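Local coordinates for putative curved DNA-binding protein (Chaetomium thermophilum var. thermophilum DSM 1495, PDB 4IPA) that is an Arx1 protein associated with ribosome biogenesis, built on a methionine aminopeptidase-like fold, and may bind DNA, at residues V163-M168 with I356-G361. Numbering follows the deposited sequence.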
loop_
_atom_site.group_PDB
_atom_site.type_symbol
_atom_site.label_atom_id
_atom_site.label_comp_id
_atom_site.label_asym_id
_atom_site.label_seq_id
_atom_site.Cartn_x
_atom_site.Cartn_y
_atom_site.Cartn_z
ATOM N N VAL A 163 -5.035 3.221 14.659
ATOM C CA VAL A 163 -6.419 3.641 14.810
ATOM C C VAL A 163 -7.302 3.080 13.688
ATOM O O VAL A 163 -8.338 2.481 13.961
ATOM C CB VAL A 163 -6.559 5.173 14.890
ATOM C CG1 VAL A 163 -8.050 5.584 14.904
ATOM C CG2 VAL A 163 -5.851 5.681 16.126
ATOM N N LEU A 164 -6.893 3.261 12.436
ATOM C CA LEU A 164 -7.650 2.725 11.294
ATOM C C LEU A 164 -7.945 1.225 11.432
ATOM O O LEU A 164 -9.081 0.786 11.261
ATOM C CB LEU A 164 -6.910 2.984 9.974
ATOM C CG LEU A 164 -7.589 2.415 8.730
ATOM C CD1 LEU A 164 -9.073 2.797 8.723
ATOM C CD2 LEU A 164 -6.888 2.868 7.426
ATOM N N LEU A 165 -6.919 0.439 11.735
ATOM C CA LEU A 165 -7.096 -1.001 11.897
ATOM C C LEU A 165 -8.179 -1.353 12.940
ATOM O O LEU A 165 -8.982 -2.270 12.730
ATOM C CB LEU A 165 -5.758 -1.670 12.239
ATOM C CG LEU A 165 -4.712 -1.699 11.110
ATOM C CD1 LEU A 165 -3.366 -2.299 11.575
ATOM C CD2 LEU A 165 -5.243 -2.445 9.881
ATOM N N ARG A 166 -8.190 -0.614 14.049
ATOM C CA ARG A 166 -9.166 -0.807 15.118
ATOM C C ARG A 166 -10.570 -0.343 14.725
ATOM O O ARG A 166 -11.561 -0.923 15.163
ATOM C CB ARG A 166 -8.695 -0.118 16.402
ATOM C CG ARG A 166 -7.687 -0.955 17.171
ATOM C CD ARG A 166 -6.801 -0.109 18.062
ATOM N NE ARG A 166 -5.800 -0.944 18.718
ATOM C CZ ARG A 166 -4.618 -1.254 18.186
ATOM N NH1 ARG A 166 -4.284 -0.788 16.984
ATOM N NH2 ARG A 166 -3.775 -2.034 18.853
ATOM N N LEU A 167 -10.651 0.682 13.878
ATOM C CA LEU A 167 -11.937 1.152 13.376
ATOM C C LEU A 167 -12.531 0.154 12.395
ATOM O O LEU A 167 -13.692 0.284 11.993
ATOM C CB LEU A 167 -11.799 2.521 12.705
ATOM C CG LEU A 167 -11.434 3.657 13.668
ATOM C CD1 LEU A 167 -11.253 4.995 12.955
ATOM C CD2 LEU A 167 -12.517 3.762 14.729
ATOM N N MET A 168 -11.739 -0.847 12.012
ATOM C CA MET A 168 -12.180 -1.804 11.001
ATOM C C MET A 168 -12.712 -3.108 11.598
ATOM O O MET A 168 -13.338 -3.908 10.907
ATOM C CB MET A 168 -11.063 -2.087 9.987
ATOM C CG MET A 168 -10.701 -0.897 9.084
ATOM S SD MET A 168 -9.442 -1.341 7.850
ATOM C CE MET A 168 -10.410 -2.259 6.635
ATOM N N ILE A 356 -8.875 -9.092 13.682
ATOM C CA ILE A 356 -8.049 -8.711 12.555
ATOM C C ILE A 356 -6.640 -9.231 12.697
ATOM O O ILE A 356 -5.966 -8.950 13.695
ATOM C CB ILE A 356 -8.033 -7.175 12.367
ATOM C CG1 ILE A 356 -9.364 -6.729 11.750
ATOM C CG2 ILE A 356 -6.840 -6.739 11.507
ATOM C CD1 ILE A 356 -9.434 -5.276 11.411
ATOM N N THR A 357 -6.215 -9.986 11.681
ATOM C CA THR A 357 -4.854 -10.511 11.568
ATOM C C THR A 357 -4.090 -9.831 10.432
ATOM O O THR A 357 -4.605 -9.695 9.308
ATOM C CB THR A 357 -4.879 -12.024 11.242
ATOM O OG1 THR A 357 -5.700 -12.700 12.193
ATOM C CG2 THR A 357 -3.470 -12.618 11.293
ATOM N N ARG A 358 -2.856 -9.427 10.709
ATOM C CA ARG A 358 -2.005 -8.835 9.676
ATOM C C ARG A 358 -1.316 -9.955 8.901
ATOM O O ARG A 358 -0.287 -10.466 9.329
ATOM C CB ARG A 358 -0.956 -7.899 10.287
ATOM C CG ARG A 358 -1.517 -6.867 11.261
ATOM C CD ARG A 358 -0.438 -5.869 11.764
ATOM N NE ARG A 358 -0.797 -5.338 13.084
ATOM C CZ ARG A 358 -0.742 -4.059 13.445
ATOM N NH1 ARG A 358 -0.330 -3.136 12.589
ATOM N NH2 ARG A 358 -1.089 -3.701 14.681
ATOM N N ILE A 359 -1.894 -10.357 7.777
ATOM C CA ILE A 359 -1.310 -11.435 6.992
ATOM C C ILE A 359 0.070 -11.013 6.507
ATOM O O ILE A 359 1.038 -11.767 6.590
ATOM C CB ILE A 359 -2.164 -11.740 5.753
ATOM C CG1 ILE A 359 -3.642 -11.825 6.128
ATOM C CG2 ILE A 359 -1.688 -13.007 5.065
ATOM C CD1 ILE A 359 -4.562 -11.921 4.907
ATOM N N GLY A 360 0.133 -9.792 5.991
ATOM C CA GLY A 360 1.334 -9.275 5.362
ATOM C C GLY A 360 1.421 -7.770 5.488
ATOM O O GLY A 360 0.489 -7.030 5.146
ATOM N N GLY A 361 2.547 -7.307 6.005
ATOM C CA GLY A 361 2.744 -5.891 6.160
ATOM C C GLY A 361 4.171 -5.615 6.530
ATOM O O GLY A 361 4.992 -6.530 6.594
#
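R358 sends its guanidinium from the strand to the last turn of the helix, where L165 lies over one of its faces and NH2 forms a salt bridge to OE2 of E162. R166 pairs through NH1 with the other carboxylate oxygen, OE1, so a single acid one helical turn back from R166 holds two arginines. The arginine ends come within 4.9 Å of each other, measured from R166 NH1 to R358 NH2, and the shared carboxylate probably offsets their like charge. On the guanidinium face the touching atom is L165 CD1, 3.3 Å from R358 NH1 and 3.7 Å from R358 CZ; it sits above the plane but displaced toward the rim. The two side chains cross at about a right angle. R358 gets this far because its chain stays extended through chi2 (-175°) and, less strictly, chi3 (-154°), although R358 itself is solvent-exposed.

In the pita-bread fold of the M24 family, helix 148-167 packs against a curved antiparallel sheet, and here its C-terminal end meets strand 355-360 at one edge of the sheet. That strand pairs with 342-352 and carries a classic beta bulge, with I359 and G360 both facing T348. Nearer the start of the strand segment, I356 points its side chain at the helix, and CD1 comes to 3.3 Å from L165 O, the same carbonyl that accepts the backbone N-H of M168. The methyl gets there because CD1 stands anti to CA (chi2 -175°). It also packs against M168, CD1 to CB at 3.9 Å. I349 of strand 342-352 touches both L165 and I356, while L389 of the C-terminal segment reaches those two and R358 as well.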